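Local coordinates for inositol monophosphatase family protein (Staphylococcus aureus, PDB 5I3S) that probably hydrolyses the phosphate ester of inositol monophosphate or related sugar phosphates, as a member of the metal-dependent FIG phosphatase superfamily, at residues A[177-182]-A[194-199]; A[124-127]-A[131-134]; A[227-232]-A[264-269]. All blocks are in the same frame, centred on the assembly; numbering follows the deposited sequence.

Contact 1: residues A[177-182]-A[194-199]. With PO4 (phosphate ion), chain E.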
loop_
_atom_site.group_PDB
_atom_site.type_symbol
_atom_site.label_atom_id
_atom_site.label_comp_id
_atom_site.label_asym_id
_atom_site.label_seq_id
_atom_site.Cartn_x
_atom_site.Cartn_y
_atom_site.Cartn_z
ATOM N N SER A 177 2.813 3.983 -12.594
ATOM C CA SER A 177 1.936 3.042 -11.902
ATOM C C SER A 177 1.128 3.699 -10.783
ATOM O O SER A 177 1.231 4.917 -10.543
ATOM C CB SER A 177 2.720 1.822 -11.347
ATOM O OG SER A 177 1.813 0.855 -10.818
ATOM N N ALA A 178 0.267 2.873 -10.145
ATOM C CA ALA A 178 -0.602 3.349 -9.087
ATOM C C ALA A 178 -0.597 2.432 -7.868
ATOM O O ALA A 178 -0.511 1.210 -7.995
ATOM C CB ALA A 178 -2.026 3.524 -9.615
ATOM N N ARG A 179 -0.834 3.068 -6.715
ATOM C CA ARG A 179 -0.778 2.484 -5.390
ATOM C C ARG A 179 -1.974 3.002 -4.586
ATOM O O ARG A 179 -2.561 4.008 -4.934
ATOM C CB ARG A 179 0.521 2.915 -4.677
ATOM C CG ARG A 179 1.805 2.586 -5.399
ATOM C CD ARG A 179 2.068 1.071 -5.380
ATOM N NE ARG A 179 3.325 0.726 -6.034
ATOM C CZ ARG A 179 3.482 0.436 -7.317
ATOM N NH1 ARG A 179 2.446 0.412 -8.182
ATOM N NH2 ARG A 179 4.696 0.120 -7.752
ATOM N N ALA A 180 -2.315 2.311 -3.498
ATOM C CA ALA A 180 -3.330 2.761 -2.551
ATOM C C ALA A 180 -3.152 2.006 -1.255
ATOM O O ALA A 180 -3.141 0.762 -1.238
ATOM C CB ALA A 180 -4.745 2.495 -3.102
ATOM N N TYR A 181 -3.038 2.754 -0.175
ATOM C CA TYR A 181 -2.601 2.232 1.117
ATOM C C TYR A 181 -3.658 2.311 2.166
ATOM O O TYR A 181 -3.569 1.636 3.175
ATOM C CB TYR A 181 -1.342 2.975 1.563
ATOM C CG TYR A 181 -0.166 2.877 0.569
ATOM C CD1 TYR A 181 0.368 1.641 0.188
ATOM C CD2 TYR A 181 0.448 4.012 0.071
ATOM C CE1 TYR A 181 1.457 1.549 -0.691
ATOM C CE2 TYR A 181 1.530 3.937 -0.812
ATOM C CZ TYR A 181 2.023 2.699 -1.202
ATOM O OH TYR A 181 3.085 2.646 -2.071
ATOM N N GLY A 182 -4.673 3.144 1.949
ATOM C CA GLY A 182 -5.888 3.102 2.763
ATOM C C GLY A 182 -5.853 4.026 3.975
ATOM O O GLY A 182 -6.786 3.971 4.767
ATOM N N GLY A 194 8.488 11.383 -0.488
ATOM C CA GLY A 194 8.898 10.967 -1.826
ATOM C C GLY A 194 8.557 9.545 -2.206
ATOM O O GLY A 194 8.928 9.111 -3.287
ATOM N N ASN A 195 7.823 8.818 -1.352
ATOM C CA ASN A 195 7.379 7.470 -1.684
ATOM C C ASN A 195 6.280 7.415 -2.758
ATOM O O ASN A 195 6.151 6.406 -3.470
ATOM C CB ASN A 195 6.944 6.705 -0.422
ATOM C CG ASN A 195 8.101 5.955 0.221
ATOM O OD1 ASN A 195 9.303 6.235 -0.057
ATOM N ND2 ASN A 195 7.768 4.982 1.079
ATOM N N LEU A 196 5.492 8.477 -2.853
ATOM C CA LEU A 196 4.561 8.678 -3.940
ATOM C C LEU A 196 4.785 10.098 -4.463
ATOM O O LEU A 196 5.046 11.004 -3.673
ATOM C CB LEU A 196 3.120 8.573 -3.440
ATOM C CG LEU A 196 2.552 7.281 -2.844
ATOM C CD1 LEU A 196 1.110 7.496 -2.371
ATOM C CD2 LEU A 196 2.621 6.182 -3.893
ATOM N N GLU A 197 4.643 10.293 -5.766
ATOM C CA GLU A 197 4.795 11.598 -6.365
ATOM C C GLU A 197 3.511 12.339 -6.297
ATOM O O GLU A 197 3.537 13.561 -6.227
ATOM C CB GLU A 197 5.294 11.544 -7.825
ATOM C CG GLU A 197 6.798 11.287 -7.993
ATOM C CD GLU A 197 7.237 9.836 -7.893
ATOM O OE1 GLU A 197 6.419 8.893 -7.808
ATOM O OE2 GLU A 197 8.453 9.617 -7.950
ATOM N N ALA A 198 2.384 11.638 -6.291
ATOM C CA ALA A 198 1.120 12.285 -5.984
ATOM C C ALA A 198 0.080 11.328 -5.406
ATOM O O ALA A 198 0.182 10.115 -5.551
ATOM C CB ALA A 198 0.561 12.943 -7.226
ATOM N N TYR A 199 -0.935 11.930 -4.790
ATOM C CA TYR A 199 -2.048 11.265 -4.178
ATOM C C TYR A 199 -3.322 12.107 -4.458
ATOM O O TYR A 199 -3.296 13.344 -4.441
ATOM C CB TYR A 199 -1.813 11.149 -2.667
ATOM C CG TYR A 199 -3.029 10.697 -1.908
ATOM C CD1 TYR A 199 -3.589 9.436 -2.151
ATOM C CD2 TYR A 199 -3.628 11.508 -0.946
ATOM C CE1 TYR A 199 -4.712 8.993 -1.471
ATOM C CE2 TYR A 199 -4.772 11.096 -0.259
ATOM C CZ TYR A 199 -5.298 9.812 -0.508
ATOM O OH TYR A 199 -6.466 9.383 0.118
HETATM P P PO4 E . -7.302 5.751 0.088
HETATM O O1 PO4 E . -6.660 5.960 1.444
HETATM O O2 PO4 E . -8.558 4.972 0.226
HETATM O O3 PO4 E . -6.275 5.007 -0.752
HETATM O O4 PO4 E . -7.542 7.103 -0.538
#
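Leu-196 rests its two methyls against Arg-179 and Tyr-181. Its first torsion (chi1 -63°) sets CG anti to the carbonyl carbon, and both methyls then reach across to residues 179-181. CD1 lies 3.9 Å from Tyr-181 CE2, meeting the ring obliquely. The two side chains run past one another head to tail. The other methyl, CD2, sits 4.0 Å from Arg-179 CB and equally near its CG. Only the aliphatic root of the arginine is used here. Its chain bends at chi2 (-71°) and carries the guanidinium away from the leucine.

The bend lets the guanidinium fold back over its own strand. NH1 donates to Ser-177 OG at 2.7 Å and to Ala-178 O at 3.1 Å. The carbonyl receives it from above its plane, not on a lone pair. NH2 bonds to Asn-90 of the second subunit, and Tyr-181 OH to Gln-94 of that subunit, so Arg-179 NH2 and Tyr-181 OH both reach across the subunit interface.

The contact lies in the sugar phosphatase fold of the FIG superfamily. Strand 177-179 is an outermost strand of the five-stranded mixed sheet, and strand 151-153 separates it from strand 198-201. Helix 184-193 connects the two segments and ends at Gly-194 in a Schellman motif.

Tyr-199 points its hydroxyl at a phosphate ion, probably from the crystallisation liquor. OH donates to phosphate O4 over 2.6 Å, with O4 in the ring plane at the edge. Gly-182 CA approaches the same ion, 3.2 Å from its O1.

Contact 2: residues A[124-127]-A[131-134]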
loop_
_atom_site.group_PDB
_atom_site.type_symbol
_atom_site.label_atom_id
_atom_site.label_comp_id
_atom_site.label_asym_id
_atom_site.label_seq_id
_atom_site.Cartn_x
_atom_site.Cartn_y
_atom_site.Cartn_z
ATOM N N TYR A 124 5.677 11.416 12.088
ATOM C CA TYR A 124 6.021 12.485 11.154
ATOM C C TYR A 124 5.523 13.798 11.756
ATOM O O TYR A 124 4.432 13.865 12.303
ATOM C CB TYR A 124 5.451 12.221 9.755
ATOM C CG TYR A 124 5.829 10.812 9.191
ATOM C CD1 TYR A 124 6.961 10.637 8.400
ATOM C CD2 TYR A 124 5.026 9.705 9.444
ATOM C CE1 TYR A 124 7.319 9.377 7.908
ATOM C CE2 TYR A 124 5.349 8.456 8.953
ATOM C CZ TYR A 124 6.483 8.285 8.189
ATOM O OH TYR A 124 6.803 7.049 7.728
ATOM N N HIS A 125 6.315 14.846 11.629
ATOM C CA HIS A 125 6.030 16.098 12.295
ATOM C C HIS A 125 6.802 17.287 11.696
ATOM O O HIS A 125 7.834 17.128 11.015
ATOM C CB HIS A 125 6.239 15.972 13.830
ATOM C CG HIS A 125 7.646 15.666 14.216
ATOM N ND1 HIS A 125 8.447 16.561 14.895
ATOM C CD2 HIS A 125 8.404 14.562 14.007
ATOM C CE1 HIS A 125 9.646 16.020 15.071
ATOM N NE2 HIS A 125 9.639 14.807 14.551
ATOM N N ALA A 126 6.250 18.474 11.945
ATOM C CA ALA A 126 6.653 19.722 11.274
ATOM C C ALA A 126 6.015 20.884 12.010
ATOM O O ALA A 126 4.833 20.821 12.370
ATOM C CB ALA A 126 6.188 19.715 9.838
ATOM N N LYS A 127 6.791 21.902 12.316
ATOM C CA LYS A 127 6.219 23.152 12.808
ATOM C C LYS A 127 6.316 24.036 11.620
ATOM O O LYS A 127 7.337 23.990 10.950
ATOM C CB LYS A 127 6.999 23.694 14.012
ATOM C CG LYS A 127 6.623 25.112 14.427
ATOM C CD LYS A 127 7.241 25.520 15.761
ATOM C CE LYS A 127 7.330 27.048 15.963
ATOM N NZ LYS A 127 6.319 27.889 15.250
ATOM N N GLY A 131 10.826 23.100 9.012
ATOM C CA GLY A 131 11.138 21.799 8.386
ATOM C C GLY A 131 10.292 20.655 8.922
ATOM O O GLY A 131 9.631 20.764 9.958
ATOM N N ALA A 132 10.372 19.549 8.206
ATOM C CA ALA A 132 9.583 18.374 8.442
ATOM C C ALA A 132 10.502 17.225 8.775
ATOM O O ALA A 132 11.596 17.097 8.219
ATOM C CB ALA A 132 8.762 18.026 7.191
ATOM N N TYR A 133 9.992 16.343 9.642
ATOM C CA TYR A 133 10.763 15.294 10.257
ATOM C C TYR A 133 10.050 13.959 10.214
ATOM O O TYR A 133 8.821 13.924 10.379
ATOM C CB TYR A 133 11.060 15.693 11.723
ATOM C CG TYR A 133 12.072 16.799 11.796
ATOM C CD1 TYR A 133 13.455 16.507 11.837
ATOM C CD2 TYR A 133 11.679 18.142 11.760
ATOM C CE1 TYR A 133 14.407 17.518 11.878
ATOM C CE2 TYR A 133 12.615 19.155 11.805
ATOM C CZ TYR A 133 13.979 18.839 11.869
ATOM O OH TYR A 133 14.916 19.831 11.894
ATOM N N ARG A 134 10.843 12.883 10.004
ATOM C CA ARG A 134 10.495 11.499 10.333
ATOM C C ARG A 134 11.334 11.098 11.569
ATOM O O ARG A 134 12.548 10.914 11.460
ATOM C CB ARG A 134 10.822 10.565 9.144
ATOM C CG ARG A 134 10.824 9.070 9.462
ATOM C CD ARG A 134 11.400 8.246 8.336
ATOM N NE ARG A 134 10.826 6.882 8.300
ATOM C CZ ARG A 134 11.157 5.856 9.097
ATOM N NH1 ARG A 134 12.069 5.970 10.065
ATOM N NH2 ARG A 134 10.570 4.677 8.906
HETATM O O HOH W 1 9.721 21.345 12.736
#
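His-125 and Tyr-133 form the hydrogen-bonded pair of an antiparallel beta hairpin. His-125 N donates to Tyr-133 O at 2.9 Å. Tyr-133 N returns a bond to His-125 O at 2.7 Å. Nearer the turn, a water bridges the strands by accepting from Lys-127 N and donating to Gly-131 O.

CA-H...O contacts supplement these bonds. Tyr-124 CA lies 3.2 Å from Tyr-133 O, and Ala-126 CA lies 3.4 Å from Gly-131 O.

The aromatic contact is a CH-pi interaction. Tyr-133 CB sits over one face of the His-125 ring, 3.6 Å from its centroid and displaced from the centre. The histidine reaches this place with chi1 at 63°, its CG between backbone N and carbonyl carbon. The ring planes differ by 28°, but the centroids are 5.6 Å apart, so there is little stacking. His-125 ND1 bonds to Tyr-4 and NE2 to Gly-135 O, which fixes the ring's rotation.

Apolar contacts occupy the other face. Arg-134 extends alongside the Tyr-124 ring, with Tyr-124 CE1 3.8 Å from Arg-134 CG. The ring and guanidinium planes are 84° apart. Ala-126 CB meets Ala-132 CB at 4.1 Å.

Helix 206-218 packs on this face through Ile-215, and helix 184-193 adds Leu-186 and Val-189 against Tyr-124. Helix 2-24 meets His-125 on the reverse face, and strand 109-117 continues the sheet beside residues 124-127.

Contact 3: residues A[227-232]-A[264-269]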
loop_
_atom_site.group_PDB
_atom_site.type_symbol
_atom_site.label_atom_id
_atom_site.label_comp_id
_atom_site.label_asym_id
_atom_site.label_seq_id
_atom_site.Cartn_x
_atom_site.Cartn_y
_atom_site.Cartn_z
ATOM N N LEU A 227 -10.324 21.138 -8.184
ATOM C CA LEU A 227 -10.541 22.336 -8.989
ATOM C C LEU A 227 -9.364 23.319 -8.856
ATOM O O LEU A 227 -9.492 24.449 -9.311
ATOM C CB LEU A 227 -11.807 23.030 -8.523
ATOM C CG LEU A 227 -13.025 22.123 -8.510
ATOM C CD1 LEU A 227 -14.273 22.833 -7.964
ATOM C CD2 LEU A 227 -13.259 21.585 -9.913
ATOM N N GLY A 228 -8.283 22.927 -8.172
ATOM C CA GLY A 228 -7.148 23.808 -7.887
ATOM C C GLY A 228 -7.347 24.843 -6.778
ATOM O O GLY A 228 -6.571 25.778 -6.678
ATOM N N GLU A 229 -8.398 24.696 -5.967
ATOM C CA GLU A 229 -8.689 25.657 -4.918
ATOM C C GLU A 229 -7.920 25.250 -3.666
ATOM O O GLU A 229 -7.695 24.072 -3.429
ATOM C CB GLU A 229 -10.199 25.696 -4.600
ATOM C CG GLU A 229 -11.124 25.844 -5.808
ATOM C CD GLU A 229 -12.609 25.576 -5.515
ATOM O OE1 GLU A 229 -13.464 25.933 -6.343
ATOM O OE2 GLU A 229 -12.973 25.017 -4.478
ATOM N N PRO A 230 -7.506 26.215 -2.850
ATOM C CA PRO A 230 -6.718 25.851 -1.661
ATOM C C PRO A 230 -7.494 25.034 -0.621
ATOM O O PRO A 230 -8.682 25.258 -0.472
ATOM C CB PRO A 230 -6.345 27.228 -1.042
ATOM C CG PRO A 230 -7.267 28.241 -1.691
ATOM C CD PRO A 230 -7.574 27.675 -3.070
ATOM N N LEU A 231 -6.807 24.174 0.135
ATOM C CA LEU A 231 -7.426 23.411 1.217
ATOM C C LEU A 231 -7.427 24.209 2.469
ATOM O O LEU A 231 -6.482 24.896 2.763
ATOM C CB LEU A 231 -6.670 22.114 1.510
ATOM C CG LEU A 231 -6.604 21.184 0.320
ATOM C CD1 LEU A 231 -5.721 19.993 0.633
ATOM C CD2 LEU A 231 -7.993 20.751 -0.097
ATOM N N THR A 232 -8.500 24.097 3.222
ATOM C CA THR A 232 -8.627 24.790 4.476
ATOM C C THR A 232 -9.296 23.807 5.402
ATOM O O THR A 232 -9.848 22.801 4.947
ATOM C CB THR A 232 -9.488 26.083 4.367
ATOM O OG1 THR A 232 -10.830 25.760 3.981
ATOM C CG2 THR A 232 -8.900 27.056 3.339
ATOM N N GLN A 264 -19.457 20.219 -11.119
ATOM C CA GLN A 264 -20.773 19.671 -10.869
ATOM C C GLN A 264 -20.700 18.588 -9.776
ATOM O O GLN A 264 -21.485 18.621 -8.856
ATOM C CB GLN A 264 -21.422 19.136 -12.139
ATOM C CG GLN A 264 -22.712 18.374 -11.848
ATOM C CD GLN A 264 -23.675 18.396 -13.018
ATOM O OE1 GLN A 264 -24.121 19.474 -13.456
ATOM N NE2 GLN A 264 -24.012 17.209 -13.537
ATOM N N LEU A 265 -19.751 17.650 -9.894
ATOM C CA LEU A 265 -19.493 16.653 -8.839
ATOM C C LEU A 265 -19.292 17.300 -7.492
ATOM O O LEU A 265 -19.966 16.955 -6.478
ATOM C CB LEU A 265 -18.259 15.815 -9.167
ATOM C CG LEU A 265 -18.387 14.826 -10.330
ATOM C CD1 LEU A 265 -17.083 14.082 -10.416
ATOM C CD2 LEU A 265 -19.554 13.852 -10.163
ATOM N N HIS A 266 -18.395 18.268 -7.488
ATOM C CA HIS A 266 -18.094 19.010 -6.270
ATOM C C HIS A 266 -19.344 19.626 -5.630
ATOM O O HIS A 266 -19.542 19.485 -4.421
ATOM C CB HIS A 266 -17.033 20.090 -6.572
ATOM C CG HIS A 266 -16.586 20.833 -5.366
ATOM N ND1 HIS A 266 -15.447 20.495 -4.663
ATOM C CD2 HIS A 266 -17.158 21.859 -4.696
ATOM C CE1 HIS A 266 -15.320 21.313 -3.636
ATOM N NE2 HIS A 266 -16.352 22.136 -3.626
ATOM N N GLU A 267 -20.168 20.336 -6.411
ATOM C CA GLU A 267 -21.385 20.950 -5.846
ATOM C C GLU A 267 -22.354 19.855 -5.328
ATOM O O GLU A 267 -22.920 19.986 -4.233
ATOM C CB GLU A 267 -22.083 21.897 -6.839
ATOM C CG GLU A 267 -21.271 23.135 -7.191
ATOM C CD GLU A 267 -21.096 24.102 -6.025
ATOM O OE1 GLU A 267 -21.873 24.017 -5.052
ATOM O OE2 GLU A 267 -20.181 24.962 -6.070
ATOM N N GLN A 268 -22.498 18.774 -6.081
ATOM C CA GLN A 268 -23.386 17.661 -5.647
ATOM C C GLN A 268 -22.947 17.010 -4.310
ATOM O O GLN A 268 -23.794 16.606 -3.485
ATOM C CB GLN A 268 -23.508 16.594 -6.769
ATOM C CG GLN A 268 -24.230 17.091 -8.008
ATOM C CD GLN A 268 -24.056 16.214 -9.240
ATOM O OE1 GLN A 268 -24.757 16.418 -10.234
ATOM N NE2 GLN A 268 -23.143 15.231 -9.192
ATOM N N ARG A 269 -21.629 16.938 -4.090
ATOM C CA ARG A 269 -21.040 16.294 -2.904
ATOM C C ARG A 269 -21.044 17.231 -1.682
ATOM O O ARG A 269 -21.422 16.820 -0.588
ATOM C CB ARG A 269 -19.614 15.838 -3.245
ATOM C CG ARG A 269 -19.001 14.811 -2.308
ATOM C CD ARG A 269 -17.576 14.492 -2.713
ATOM N NE ARG A 269 -17.475 13.354 -3.622
ATOM C CZ ARG A 269 -17.563 12.067 -3.252
ATOM N NH1 ARG A 269 -17.785 11.717 -1.977
ATOM N NH2 ARG A 269 -17.440 11.102 -4.174
#
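The imidazole of His-266 receives Leu-227 CD1 over one face. The methyl stands 4.0 Å above the ring plane, displaced toward CG, its nearest ring atom. Glu-229 OE2 approaches the same ring obliquely. Phe-270, one turn further along the helix, also meets it, with the ring planes at about 55°.

This is a loop-to-helix contact at the surface of the sugar phosphatase fold. Residues 227-232 belong to the loop between strands 222-224 and 237-242, neighbours in the five-stranded sheet. Residues 264-269 lie on the C-terminal helix 259-270.

The side chains of Leu-227 and His-266 approach at a slant. His-266 has CG anti to its own N (chi1 -176°), which sends the ring out from the helix toward the loop. Leu-227 also packs on Leu-262 and Ile-263 of the same helix. Asn-225 OD1 accepts hydrogen bonds from the backbone N of Leu-227 and of Glu-229, and so ties down the loop just where it meets the helix.

No hydrogen bond crosses between the two segments. Glu-229 OE2, itself hydrogen-bonded to a residue just outside the two segments, lies 4.5 Å from His-266 NE2, near enough perhaps to influence its charge.

Overall arrangement
Contact 1 is buried, contact 2 partly buried, and contact 3 lies at the surface. Contacts 1 and 3 involve the five-stranded sheet. Contact 1 lies by edge strand 177-179, whereas contact 3 sets the loop after the other edge strand, 222-224, against helix 259-270. Contact 2 belongs to the seven-stranded sheet. Helix 184-193 links the two regions: it joins the segments of contact 1 and packs on Tyr-124 of contact 2. Backbone hydrogen bonds connect the segments in contact 2 alone; the other two meet through side chains. Contact 1 is the one that also reaches the second subunit. Contacts 2 and 3 lie on opposite sides of the chain's centre, their own centres about 28 Å apart.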